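PDB 6H1U: probable glutamine-binding lipoprotein GlnH (GLNBP) from Mycobacterium tuberculosis, which binds the acidic amino acids L-glutamate and aspartate and is probably the solute-binding lipoprotein of an amino acid transport system. Local coordinates for residues A[61-66]-A[212-217]; A[104-109]-A[168-173]; A[119-124]-A[233-238]. All coordinates share one frame; numbering follows the deposited sequence. Where two conformers were deposited one is given.

In the fold
All three contacts gather round the amino acid site but differ in depth and chemistry. Interaction 3 is the buried one: a loop and strand 232-240 joined by backbone hydrogen bonds, with a tyrosine ring beneath the ligand loop. Interactions 1 and 2, partly buried with centres about 17 Å apart, are probably contacts between the two lobes: interaction 1 sets a hairpin turn on the side of helix 210-219, and interaction 2 brings together two loops that lead into helices. The first relies on apolar packing and one hydrogen bond from the Asn62 side-chain amide; the second is polar and runs partly through the ligand. Both reach interaction 3: Phe64 and Ile212 pack on Thr121, Arg106 binds Lys120 O.

Interaction 1 of 3, residues A[61-66]-A[212-217]; sequences SNLFSF and ILAGLV
Asn62 and Leu63 press against Gly215 in a loop-on-helix contact, where the turn joining strands 60-61 and 65-67 meets helix 210-219, probably across the interlobe cleft. With no side chain at Gly215, the loop backbone comes close, to 4.8 Å between Asn62 CA and Gly215 CA. Leu63 lays one branch over the helix backbone, its CD1 3.5 Å from Gly215 CA, and the same methyl reaches toward Ala214 CB at 4.3 Å. Asn62 works from beside it: CG stands anti to the backbone N (chi1 -164°), which carries the amide out to the helix, and ND2 donates to Gly215 O at 2.9 Å in an almost straight bond (176°). Gly215 O lies in the plane of the Asn62 amide. The other end of the amide is turned back over its own hairpin, OD1 sitting 3.6 Å above the centre of the Phe66 ring. The turn is shaped by a classic beta bulge in which Phe64 and Ser65 both face Ser61, whose O accepts from both their N atoms. Phe64 in turn leans on Thr121 of the binding site. Chemically, the straight Asn62 to Gly215 hydrogen bond gives the packing a direction, with Leu63 CD1 beside it on bare glycine backbone.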
ATOM      1  N   SER A  61       5.711   7.006  -5.168  1.00 17.17           N
ATOM      2  CA  SER A  61       5.808   6.211  -3.942  1.00 11.23           C
ATOM      3  C   SER A  61       7.127   5.451  -3.987  1.00 14.90           C
ATOM      4  O   SER A  61       7.212   4.373  -4.572  1.00 16.79           O
ATOM      5  CB  SER A  61       4.610   5.252  -3.816  1.00 13.10           C
ATOM      6  OG  SER A  61       3.393   5.979  -3.883  1.00 20.08           O
ATOM      7  N   ASN A  62       8.163   6.025  -3.371  1.00 13.39           N
ATOM      8  CA  ASN A  62       9.483   5.407  -3.448  1.00 12.29           C
ATOM      9  C   ASN A  62       9.457   3.980  -2.914  1.00 12.87           C
ATOM     10  O   ASN A  62       8.797   3.680  -1.910  1.00 15.63           O
ATOM     11  CB  ASN A  62      10.522   6.232  -2.676  1.00 14.15           C
ATOM     12  CG  ASN A  62      11.941   5.844  -3.044  1.00 23.50           C
ATOM     13  OD1 ASN A  62      12.196   5.408  -4.167  1.00 21.78           O
ATOM     14  ND2 ASN A  62      12.865   5.977  -2.098  1.00 18.60           N
ATOM     15  N   LEU A  63      10.178   3.103  -3.616  1.00 14.26           N
ATOM     16  CA  LEU A  63      10.337   1.669  -3.416  1.00 12.30           C
ATOM     17  C   LEU A  63       9.143   0.886  -3.926  1.00 12.05           C
ATOM     18  O   LEU A  63       9.261  -0.330  -4.074  1.00 14.77           O
ATOM     19  CB  LEU A  63      10.595   1.268  -1.948  1.00 15.08           C
ATOM     20  CG  LEU A  63      11.762   2.022  -1.295  1.00 14.20           C
ATOM     21  CD1 LEU A  63      12.021   1.490   0.103  1.00 18.84           C
ATOM     22  CD2 LEU A  63      12.997   1.887  -2.183  1.00 12.74           C
ATOM     23  N   PHE A  64       8.001   1.523  -4.228  1.00 12.50           N
ATOM     24  CA  PHE A  64       6.795   0.783  -4.590  1.00 12.66           C
ATOM     25  C   PHE A  64       6.275   1.117  -5.976  1.00 11.42           C
ATOM     26  O   PHE A  64       6.010   0.202  -6.759  1.00 13.95           O
ATOM     27  CB  PHE A  64       5.710   1.021  -3.528  1.00 13.13           C
ATOM     28  CG  PHE A  64       5.949   0.218  -2.306  1.00 12.68           C
ATOM     29  CD1 PHE A  64       5.476  -1.087  -2.228  1.00 14.04           C
ATOM     30  CD2 PHE A  64       6.749   0.707  -1.282  1.00 14.78           C
ATOM     31  CE1 PHE A  64       5.745  -1.860  -1.132  1.00 16.41           C
ATOM     32  CE2 PHE A  64       7.025  -0.067  -0.173  1.00 19.59           C
ATOM     33  CZ  PHE A  64       6.516  -1.364  -0.098  1.00 17.25           C
ATOM     34  N   SER A  65       6.128   2.401  -6.312  1.00 13.52           N
ATOM     35  CA  SER A  65       5.747   2.784  -7.670  0.69 11.00           C
ATOM     36  C   SER A  65       6.251   4.212  -7.892  1.00 11.36           C
ATOM     37  O   SER A  65       5.654   5.165  -7.383  1.00 16.25           O
ATOM     38  CB  SER A  65       4.243   2.659  -7.889  0.69 13.03           C
ATOM     39  OG  SER A  65       3.477   3.387  -6.933  0.69 17.37           O
ATOM     40  N   PHE A  66       7.342   4.341  -8.637  1.00 13.54           N
ATOM     41  CA  PHE A  66       7.991   5.637  -8.772  1.00 12.08           C
ATOM     42  C   PHE A  66       8.765   5.643 -10.078  1.00 15.72           C
ATOM     43  O   PHE A  66       8.934   4.608 -10.724  1.00 19.02           O
ATOM     44  CB  PHE A  66       8.912   5.917  -7.573  1.00 13.03           C
ATOM     45  CG  PHE A  66      10.123   5.005  -7.500  1.00 15.76           C
ATOM     46  CD1 PHE A  66      10.003   3.697  -7.049  1.00 16.19           C
ATOM     47  CD2 PHE A  66      11.372   5.455  -7.905  1.00 17.92           C
ATOM     48  CE1 PHE A  66      11.110   2.858  -6.999  1.00 13.51           C
ATOM     49  CE2 PHE A  66      12.479   4.630  -7.853  1.00 20.71           C
ATOM     50  CZ  PHE A  66      12.355   3.330  -7.398  1.00 18.18           C
ATOM     51  N   ILE A 212       6.488   2.093   3.530  1.00 13.63           N
ATOM     52  CA  ILE A 212       6.408   3.425   2.934  1.00 11.02           C
ATOM     53  C   ILE A 212       7.403   4.363   3.600  1.00 12.57           C
ATOM     54  O   ILE A 212       8.102   5.135   2.928  1.00 13.14           O
ATOM     55  CB  ILE A 212       4.970   3.961   3.052  1.00 11.56           C
ATOM     56  CG1 ILE A 212       4.009   3.058   2.254  1.00 13.20           C
ATOM     57  CG2 ILE A 212       4.896   5.426   2.604  1.00 16.85           C
ATOM     58  CD1 ILE A 212       2.566   3.513   2.325  1.00 13.65           C
ATOM     59  N   LEU A 213       7.484   4.311   4.930  1.00 13.68           N
ATOM     60  CA  LEU A 213       8.434   5.161   5.644  1.00 12.36           C
ATOM     61  C   LEU A 213       9.867   4.877   5.211  1.00 13.68           C
ATOM     62  O   LEU A 213      10.686   5.802   5.100  1.00 14.87           O
ATOM     63  CB  LEU A 213       8.287   4.963   7.151  1.00 10.26           C
ATOM     64  CG  LEU A 213       6.961   5.412   7.768  1.00 10.56           C
ATOM     65  CD1 LEU A 213       7.042   5.252   9.272  1.00 12.11           C
ATOM     66  CD2 LEU A 213       6.660   6.856   7.374  1.00 13.45           C
ATOM     67  N   ALA A 214      10.194   3.606   4.956  1.00 15.24           N
ATOM     68  CA  ALA A 214      11.545   3.273   4.513  1.00 15.11           C
ATOM     69  C   ALA A 214      11.879   3.963   3.198  1.00 16.25           C
ATOM     70  O   ALA A 214      13.017   4.405   2.989  1.00 16.33           O
ATOM     71  CB  ALA A 214      11.694   1.755   4.381  1.00 16.86           C
ATOM     72  N   GLY A 215      10.894   4.074   2.303  1.00 13.25           N
ATOM     73  CA  GLY A 215      11.115   4.785   1.058  1.00 16.27           C
ATOM     74  C   GLY A 215      11.385   6.257   1.283  1.00 17.54           C
ATOM     75  O   GLY A 215      12.159   6.875   0.544  1.00 17.34           O
ATOM     76  N   LEU A 216      10.768   6.834   2.316  1.00 14.82           N
ATOM     77  CA  LEU A 216      11.031   8.231   2.645  1.00 12.73           C
ATOM     78  C   LEU A 216      12.408   8.396   3.278  1.00 14.79           C
ATOM     79  O   LEU A 216      13.114   9.376   2.992  1.00 15.47           O
ATOM     80  CB  LEU A 216       9.941   8.755   3.580  1.00 11.48           C
ATOM     81  CG  LEU A 216       8.520   8.704   3.015  1.00 13.56           C
ATOM     82  CD1 LEU A 216       7.568   9.438   3.964  1.00 16.72           C
ATOM     83  CD2 LEU A 216       8.450   9.290   1.610  1.00 20.97           C
ATOM     84  N   VAL A 217      12.811   7.444   4.135  1.00 14.55           N
ATOM     85  CA  VAL A 217      14.161   7.484   4.705  1.00 14.07           C
ATOM     86  C   VAL A 217      15.211   7.395   3.606  1.00 16.65           C
ATOM     87  O   VAL A 217      16.261   8.048   3.674  1.00 17.56           O
ATOM     88  CB  VAL A 217      14.362   6.356   5.735  1.00 19.67           C
ATOM     89  CG1 VAL A 217      15.846   6.274   6.174  1.00 21.59           C
ATOM     90  CG2 VAL A 217      13.482   6.570   6.931  1.00 19.42           C
TER

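Interaction 2 of 3, residues A[104-109]-A[168-173]; sequences AERVTA and RGTTSL. With ASP (aspartic acid), chain B.
Arg106 reaches across from the first turn of helix 106-111 to Gly169 O, its guanidinium serving the neighbouring loop and the bound aspartic acid together. The chain leaves the helix with CG anti to the carbonyl carbon (chi1 -70°), runs straight through chi2 and bends at chi3 (-71°), and this bend swings the flat group into the site. Along its edge, NH2 donates to Gly169 O at 3.2 Å and to ASP O at 3.0 Å, both acceptors lying in the guanidinium plane. The bond to Gly169 is bent, with 144° at the hydrogen. NH1 gives its shorter ligand bond to the side-chain carboxylate, 2.8 Å to ASP OD2, and a weak one to ASP OXT; it also donates to Lys120 O. NE is tied back to Ala103 O, so the rotation of the whole group is fixed from both ends.

Beside the guanidinium, Thr170 turns OG1 back to Ala167 O. That leaves CG2 directed at the ligand, 3.4 Å from ASP OD1. Next along, where the chain leads into helix 171-176, Thr171 N donates to ASP O at 2.9 Å, and Thr171 OG1, hydrogen-bonded to Gln233 OE1, passes 3.3 Å from ASP CA. Ser172 sends its OG to Thr208.

Farther out the backbones meet directly, Ala104 CA lying 3.9 Å from Gly169 CA. Here a water donates a hydrogen bond to Arg168 O at 2.7 Å and accepts weakly from Ala104 N. The long side chain of Arg168 turns away to Ser187 and Gly6. ASP O is thus gripped by Arg106 NH2 and Thr171 N, so the ligand itself bridges the two segments, and the cationic guanidinium would probably help offset the charge of both its carboxylates.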
ATOM      1  N   ALA A 104      -6.705   8.068  -1.768  1.00 16.81           N
ATOM      2  CA  ALA A 104      -8.125   8.271  -1.533  1.00 15.38           C
ATOM      3  C   ALA A 104      -8.995   7.824  -2.699  1.00 20.26           C
ATOM      4  O   ALA A 104     -10.220   7.802  -2.552  1.00 25.05           O
ATOM      5  CB  ALA A 104      -8.399   9.750  -1.219  1.00 17.44           C
ATOM      6  N   GLU A 105      -8.401   7.480  -3.841  1.00 18.50           N
ATOM      7  CA  GLU A 105      -9.134   7.078  -5.035  1.00 16.56           C
ATOM      8  C   GLU A 105      -9.050   5.585  -5.327  1.00 18.56           C
ATOM      9  O   GLU A 105      -9.574   5.138  -6.355  1.00 23.39           O
ATOM     10  CB  GLU A 105      -8.618   7.859  -6.253  1.00 16.77           C
ATOM     11  CG  GLU A 105      -8.905   9.360  -6.169  1.00 16.89           C
ATOM     12  CD  GLU A 105      -8.097  10.194  -7.152  1.00 23.36           C
ATOM     13  OE1 GLU A 105      -7.067   9.709  -7.666  1.00 25.33           O
ATOM     14  OE2 GLU A 105      -8.492  11.359  -7.393  1.00 26.47           O
ATOM     15  N   ARG A 106      -8.398   4.802  -4.467  1.00 14.13           N
ATOM     16  CA  ARG A 106      -8.183   3.394  -4.786  1.00 11.98           C
ATOM     17  C   ARG A 106      -9.500   2.634  -4.826  1.00 15.13           C
ATOM     18  O   ARG A 106      -9.721   1.812  -5.725  1.00 22.63           O
ATOM     19  CB  ARG A 106      -7.234   2.761  -3.765  1.00 15.21           C
ATOM     20  CG  ARG A 106      -5.801   3.265  -3.894  1.00 15.05           C
ATOM     21  CD  ARG A 106      -4.928   2.705  -2.776  1.00 16.38           C
ATOM     22  NE  ARG A 106      -5.261   3.301  -1.480  1.00 17.14           N
ATOM     23  CZ  ARG A 106      -4.597   3.060  -0.354  1.00 16.91           C
ATOM     24  NH1 ARG A 106      -3.578   2.202  -0.352  1.00 13.96           N
ATOM     25  NH2 ARG A 106      -4.952   3.674   0.770  1.00 14.22           N
ATOM     26  N   VAL A 107     -10.378   2.886  -3.858  1.00 18.08           N
ATOM     27  CA  VAL A 107     -11.648   2.164  -3.817  1.00 17.78           C
ATOM     28  C   VAL A 107     -12.566   2.623  -4.946  1.00 18.87           C
ATOM     29  O   VAL A 107     -13.192   1.804  -5.631  1.00 19.06           O
ATOM     30  CB  VAL A 107     -12.315   2.332  -2.441  1.00 18.55           C
ATOM     31  CG1 VAL A 107     -13.794   1.929  -2.493  1.00 18.32           C
ATOM     32  CG2 VAL A 107     -11.573   1.501  -1.392  1.00 24.56           C
ATOM     33  N   THR A 108     -12.660   3.942  -5.168  1.00 20.11           N
ATOM     34  CA  THR A 108     -13.613   4.425  -6.167  1.00 20.11           C
ATOM     35  C   THR A 108     -13.215   3.994  -7.574  1.00 20.55           C
ATOM     36  O   THR A 108     -14.079   3.673  -8.392  1.00 22.74           O
ATOM     37  CB  THR A 108     -13.768   5.948  -6.090  1.00 24.72           C
ATOM     38  OG1 THR A 108     -12.490   6.574  -6.238  1.00 32.21           O
ATOM     39  CG2 THR A 108     -14.371   6.342  -4.755  1.00 28.71           C
ATOM     40  N   ALA A 109     -11.915   3.947  -7.872  1.00 19.89           N
ATOM     41  CA  ALA A 109     -11.482   3.485  -9.190  1.00 17.12           C
ATOM     42  C   ALA A 109     -11.918   2.055  -9.446  1.00 22.99           C
ATOM     43  O   ALA A 109     -12.249   1.690 -10.579  1.00 22.06           O
ATOM     44  CB  ALA A 109      -9.962   3.592  -9.320  1.00 16.30           C
ATOM     45  N   ARG A 168      -4.483  11.543   3.024  1.00 13.45           N
ATOM     46  CA  ARG A 168      -5.916  11.277   3.076  1.00 10.95           C
ATOM     47  C   ARG A 168      -6.242   9.942   2.414  1.00 17.30           C
ATOM     48  O   ARG A 168      -5.584   9.513   1.462  1.00 16.57           O
ATOM     49  CB  ARG A 168      -6.692  12.416   2.406  1.00 12.80           C
ATOM     50  CG  ARG A 168      -6.619  13.702   3.237  1.00 17.69           C
ATOM     51  CD  ARG A 168      -7.525  14.805   2.723  1.00 25.01           C
ATOM     52  NE  ARG A 168      -7.010  15.433   1.514  1.00 23.10           N
ATOM     53  CZ  ARG A 168      -6.096  16.398   1.522  1.00 21.84           C
ATOM     54  NH1 ARG A 168      -5.594  16.808   2.676  1.00 20.36           N
ATOM     55  NH2 ARG A 168      -5.685  16.951   0.386  1.00 23.87           N
ATOM     56  N   GLY A 169      -7.278   9.286   2.931  1.00 15.82           N
ATOM     57  CA  GLY A 169      -7.694   8.029   2.349  1.00 16.30           C
ATOM     58  C   GLY A 169      -6.880   6.830   2.776  1.00 21.86           C
ATOM     59  O   GLY A 169      -6.886   5.819   2.068  1.00 20.06           O
ATOM     60  N   THR A 170      -6.186   6.902   3.910  1.00 15.14           N
ATOM     61  CA  THR A 170      -5.330   5.806   4.349  1.00 12.93           C
ATOM     62  C   THR A 170      -5.794   5.252   5.690  1.00 13.39           C
ATOM     63  O   THR A 170      -6.449   5.939   6.479  1.00 16.88           O
ATOM     64  CB  THR A 170      -3.857   6.239   4.467  1.00 13.79           C
ATOM     65  OG1 THR A 170      -3.735   7.284   5.449  1.00 14.21           O
ATOM     66  CG2 THR A 170      -3.327   6.732   3.121  1.00 12.25           C
ATOM     67  N   THR A 171      -5.459   3.978   5.928  1.00 13.43           N
ATOM     68  CA  THR A 171      -5.668   3.369   7.241  1.00 14.90           C
ATOM     69  C   THR A 171      -4.873   4.086   8.314  1.00 15.18           C
ATOM     70  O   THR A 171      -5.227   4.014   9.495  1.00 17.80           O
ATOM     71  CB  THR A 171      -5.241   1.900   7.239  1.00 17.78           C
ATOM     72  OG1 THR A 171      -3.859   1.811   6.848  1.00 14.84           O
ATOM     73  CG2 THR A 171      -6.121   1.058   6.299  1.00 20.06           C
ATOM     74  N   SER A 172      -3.794   4.752   7.918  1.00 14.67           N
ATOM     75  CA  SER A 172      -2.902   5.385   8.877  1.00 12.92           C
ATOM     76  C   SER A 172      -3.633   6.439   9.693  1.00 19.48           C
ATOM     77  O   SER A 172      -3.346   6.617  10.881  1.00 16.98           O
ATOM     78  CB  SER A 172      -1.722   6.002   8.130  1.00 13.18           C
ATOM     79  OG  SER A 172      -1.192   5.050   7.219  1.00 13.71           O
ATOM     80  N   LEU A 173      -4.588   7.140   9.069  1.00 20.05           N
ATOM     81  CA  LEU A 173      -5.353   8.177   9.760  1.00 20.35           C
ATOM     82  C   LEU A 173      -6.158   7.604  10.920  1.00 23.83           C
ATOM     83  O   LEU A 173      -6.157   8.163  12.025  1.00 21.73           O
ATOM     84  CB  LEU A 173      -6.282   8.893   8.776  1.00 24.21           C
ATOM     85  CG  LEU A 173      -7.277   9.844   9.450  1.00 26.36           C
ATOM     86  CD1 LEU A 173      -6.527  10.904  10.263  1.00 21.31           C
ATOM     87  CD2 LEU A 173      -8.199  10.486   8.432  1.00 28.51           C
TER
HETATM   88  N   ASP B 401      -1.350   0.708   3.486  1.00 15.37           N
HETATM   89  CA  ASP B 401      -2.074   1.846   4.040  1.00 17.53           C
HETATM   90  C   ASP B 401      -3.460   1.949   3.417  1.00 18.32           C
HETATM   91  O   ASP B 401      -4.141   2.966   3.576  1.00 14.80           O
HETATM   92  CB  ASP B 401      -1.284   3.156   3.819  1.00 14.73           C
HETATM   93  CG  ASP B 401      -1.214   3.559   2.357  1.00 19.40           C
HETATM   94  OD1 ASP B 401      -0.813   4.708   2.075  1.00 19.01           O
HETATM   95  OD2 ASP B 401      -1.538   2.733   1.482  1.00 16.28           O
HETATM   96  OXT ASP B 401      -3.885   0.996   2.748  1.00 14.44           O
HETATM   97  O   HOH W   1      -4.981  10.727  -0.820  1.00 23.59           O

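Interaction 3 of 3, residues A[119-124]-A[233-238]; sequences VKTMSI and QPYGVG. With ASP (aspartic acid), chain B.
Tyr235 spreads its ring beneath Thr121, with Thr121 CA 3.6 Å from the ring centroid and only 10° off its normal, a CH-pi contact over the face. Thr121 CB and CG2 continue alongside toward the hydroxyl end, and Tyr235 OH is anchored beyond by Asp209 and Thr211. Thr121 has left-handed backbone angles, and its O points at the ligand's amino group, accepting from ASP N at 2.7 Å, while OG1 donates to ASP OD2 at 2.9 Å. In Ser123 the first torsion (chi1 -65°) turns OG toward Gln233, and it donates to OE1 at 2.7 Å, in the carbonyl plane on a lone pair. With its proton thus spent, OG accepts from ASP N at 2.9 Å. Ser123 N holds the alpha-carboxylate, through ASP OXT, at 2.9 Å.

Below this, backbones join: Gly236 N donates to Met122 O at 2.9 Å and Ile124 N to Pro234 O at 2.8 Å, flanking the single bridge of Ser123 with Tyr235. Ile124 tucks CG1 and CD1 against Gly236's bare backbone. A water donates a hydrogen bond to Gly236 O and accepts from Lys120 N and Met122 N. A ligand loop resting on a strand fits the two-lobed periplasmic binding protein fold of solute-binding family 3: this side of the site offers backbone and hydroxyl groups, and Arg106, Arg128, Trp191 and Asp209 complete it, probably between the two lobes.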
ATOM      1  N   VAL A 119      -2.689  -1.933  -7.417  1.00 11.51           N
ATOM      2  CA  VAL A 119      -1.511  -2.423  -6.696  1.00 10.03           C
ATOM      3  C   VAL A 119      -0.841  -1.169  -6.154  1.00 14.62           C
ATOM      4  O   VAL A 119       0.006  -0.556  -6.811  1.00 15.53           O
ATOM      5  CB  VAL A 119      -0.565  -3.244  -7.569  1.00 10.79           C
ATOM      6  CG1 VAL A 119       0.422  -4.006  -6.687  1.00 17.41           C
ATOM      7  CG2 VAL A 119      -1.374  -4.259  -8.440  1.00 13.17           C
ATOM      8  N   LYS A 120      -1.282  -0.745  -4.965  1.00 13.42           N
ATOM      9  CA  LYS A 120      -0.838   0.531  -4.393  1.00 13.09           C
ATOM     10  C   LYS A 120      -0.953   0.399  -2.871  1.00 12.59           C
ATOM     11  O   LYS A 120      -1.878   0.935  -2.260  1.00 13.28           O
ATOM     12  CB  LYS A 120      -1.648   1.718  -4.918  1.00 13.79           C
ATOM     13  CG  LYS A 120      -0.966   3.052  -4.633  1.00 21.16           C
ATOM     14  CD  LYS A 120      -1.867   4.231  -4.940  1.00 18.88           C
ATOM     15  CE  LYS A 120      -1.101   5.529  -4.796  1.00 28.30           C
ATOM     16  NZ  LYS A 120      -0.214   5.539  -3.599  1.00 27.20           N
ATOM     17  N   THR A 121       0.010  -0.337  -2.291  1.00 13.23           N
ATOM     18  CA  THR A 121       0.161  -0.588  -0.854  1.00 12.78           C
ATOM     19  C   THR A 121      -1.186  -0.686  -0.142  1.00 16.78           C
ATOM     20  O   THR A 121      -1.389  -0.054   0.894  1.00 14.39           O
ATOM     21  CB  THR A 121       1.044   0.499  -0.193  1.00 14.35           C
ATOM     22  OG1 THR A 121       0.469   1.808  -0.365  1.00 15.47           O
ATOM     23  CG2 THR A 121       2.440   0.510  -0.802  1.00 16.22           C
ATOM     24  N   MET A 122      -2.114  -1.487  -0.665  1.00 13.68           N
ATOM     25  CA  MET A 122      -3.510  -1.364  -0.254  1.00 10.53           C
ATOM     26  C   MET A 122      -3.817  -2.363   0.862  1.00 14.00           C
ATOM     27  O   MET A 122      -4.005  -3.557   0.616  1.00 13.11           O
ATOM     28  CB  MET A 122      -4.433  -1.537  -1.456  1.00 13.72           C
ATOM     29  CG  MET A 122      -5.845  -1.068  -1.174  1.00 16.99           C
ATOM     30  SD  MET A 122      -6.843  -1.112  -2.671  1.00 20.48           S
ATOM     31  CE  MET A 122      -8.385  -0.436  -2.057  1.00 18.27           C
ATOM     32  N   SER A 123      -3.900  -1.863   2.093  1.00 12.76           N
ATOM     33  CA  SER A 123      -4.207  -2.729   3.228  1.00 13.41           C
ATOM     34  C   SER A 123      -5.595  -3.324   3.096  1.00 15.16           C
ATOM     35  O   SER A 123      -6.558  -2.620   2.778  1.00 15.17           O
ATOM     36  CB  SER A 123      -4.108  -1.945   4.533  1.00 12.54           C
ATOM     37  OG  SER A 123      -2.776  -1.533   4.727  1.00 13.66           O
ATOM     38  N   ILE A 124      -5.680  -4.627   3.357  1.00 12.17           N
ATOM     39  CA  ILE A 124      -6.939  -5.369   3.343  1.00 11.50           C
ATOM     40  C   ILE A 124      -7.630  -5.163   4.682  1.00 17.17           C
ATOM     41  O   ILE A 124      -7.092  -5.544   5.729  1.00 19.62           O
ATOM     42  CB  ILE A 124      -6.684  -6.864   3.089  1.00 12.14           C
ATOM     43  CG1 ILE A 124      -5.900  -7.078   1.792  1.00 12.03           C
ATOM     44  CG2 ILE A 124      -7.994  -7.645   3.056  1.00 14.95           C
ATOM     45  CD1 ILE A 124      -5.120  -8.413   1.806  1.00 16.15           C
ATOM     46  N   GLN A 233      -0.634  -4.009   8.531  1.00 13.43           N
ATOM     47  CA  GLN A 233      -1.000  -3.503   7.204  1.00 11.49           C
ATOM     48  C   GLN A 233      -0.776  -4.597   6.169  1.00 15.37           C
ATOM     49  O   GLN A 233       0.261  -4.636   5.497  1.00 16.29           O
ATOM     50  CB  GLN A 233      -0.200  -2.244   6.849  1.00 16.28           C
ATOM     51  CG  GLN A 233      -0.219  -1.167   7.937  1.00 15.97           C
ATOM     52  CD  GLN A 233      -1.606  -0.553   8.138  1.00 17.25           C
ATOM     53  OE1 GLN A 233      -2.413  -0.507   7.216  1.00 15.77           O
ATOM     54  NE2 GLN A 233      -1.874  -0.064   9.355  1.00 15.30           N
ATOM     55  N   PRO A 234      -1.736  -5.507   6.011  1.00 16.09           N
ATOM     56  CA  PRO A 234      -1.555  -6.608   5.055  1.00 14.06           C
ATOM     57  C   PRO A 234      -1.976  -6.183   3.658  1.00 14.22           C
ATOM     58  O   PRO A 234      -3.166  -5.959   3.410  1.00 16.51           O
ATOM     59  CB  PRO A 234      -2.463  -7.704   5.619  1.00 13.80           C
ATOM     60  CG  PRO A 234      -3.591  -6.946   6.298  1.00 16.93           C
ATOM     61  CD  PRO A 234      -3.028  -5.579   6.715  1.00 15.44           C
ATOM     62  N   TYR A 235      -1.023  -6.061   2.736  1.00 13.24           N
ATOM     63  CA  TYR A 235      -1.344  -5.553   1.405  1.00 11.56           C
ATOM     64  C   TYR A 235      -2.034  -6.600   0.552  1.00 16.69           C
ATOM     65  O   TYR A 235      -1.604  -7.755   0.486  1.00 17.18           O
ATOM     66  CB  TYR A 235      -0.094  -5.118   0.648  1.00 11.44           C
ATOM     67  CG  TYR A 235       0.662  -3.951   1.209  1.00 13.34           C
ATOM     68  CD1 TYR A 235       0.193  -3.232   2.300  1.00 14.66           C
ATOM     69  CD2 TYR A 235       1.869  -3.572   0.635  1.00 14.13           C
ATOM     70  CE1 TYR A 235       0.923  -2.136   2.802  1.00 17.08           C
ATOM     71  CE2 TYR A 235       2.596  -2.487   1.133  1.00 14.07           C
ATOM     72  CZ  TYR A 235       2.116  -1.791   2.218  1.00 16.19           C
ATOM     73  OH  TYR A 235       2.852  -0.715   2.692  1.00 13.31           O
ATOM     74  N   GLY A 236      -3.061  -6.164  -0.173  1.00 14.02           N
ATOM     75  CA  GLY A 236      -3.690  -7.004  -1.171  1.00 13.73           C
ATOM     76  C   GLY A 236      -3.830  -6.247  -2.477  1.00 14.53           C
ATOM     77  O   GLY A 236      -3.822  -5.020  -2.512  1.00 15.83           O
ATOM     78  N   VAL A 237      -3.912  -7.012  -3.563  1.00 13.49           N
ATOM     79  CA  VAL A 237      -4.301  -6.456  -4.852  1.00 10.94           C
ATOM     80  C   VAL A 237      -5.794  -6.161  -4.811  1.00 14.28           C
ATOM     81  O   VAL A 237      -6.609  -7.062  -4.576  1.00 15.19           O
ATOM     82  CB  VAL A 237      -3.965  -7.425  -5.995  1.00 11.71           C
ATOM     83  CG1 VAL A 237      -4.443  -6.849  -7.336  1.00 10.95           C
ATOM     84  CG2 VAL A 237      -2.460  -7.717  -6.031  1.00 12.57           C
ATOM     85  N   GLY A 238      -6.160  -4.898  -5.019  1.00 12.95           N
ATOM     86  CA  GLY A 238      -7.568  -4.522  -4.997  1.00 12.75           C
ATOM     87  C   GLY A 238      -8.227  -4.813  -6.333  1.00 12.23           C
ATOM     88  O   GLY A 238      -7.653  -4.583  -7.394  1.00 15.01           O
TER
HETATM   89  N   ASP B 401      -1.350   0.708   3.486  1.00 15.37           N
HETATM   90  CA  ASP B 401      -2.074   1.846   4.040  1.00 17.53           C
HETATM   91  C   ASP B 401      -3.460   1.949   3.417  1.00 18.32           C
HETATM   92  O   ASP B 401      -4.141   2.966   3.576  1.00 14.80           O
HETATM   93  CB  ASP B 401      -1.284   3.156   3.819  1.00 14.73           C
HETATM   94  CG  ASP B 401      -1.214   3.559   2.357  1.00 19.40           C
HETATM   95  OD1 ASP B 401      -0.813   4.708   2.075  1.00 19.01           O
HETATM   96  OD2 ASP B 401      -1.538   2.733   1.482  1.00 16.28           O
HETATM   97  OXT ASP B 401      -3.885   0.996   2.748  1.00 14.44           O
HETATM   98  O   HOH W   2      -2.024  -2.998  -3.177  1.00 17.15           O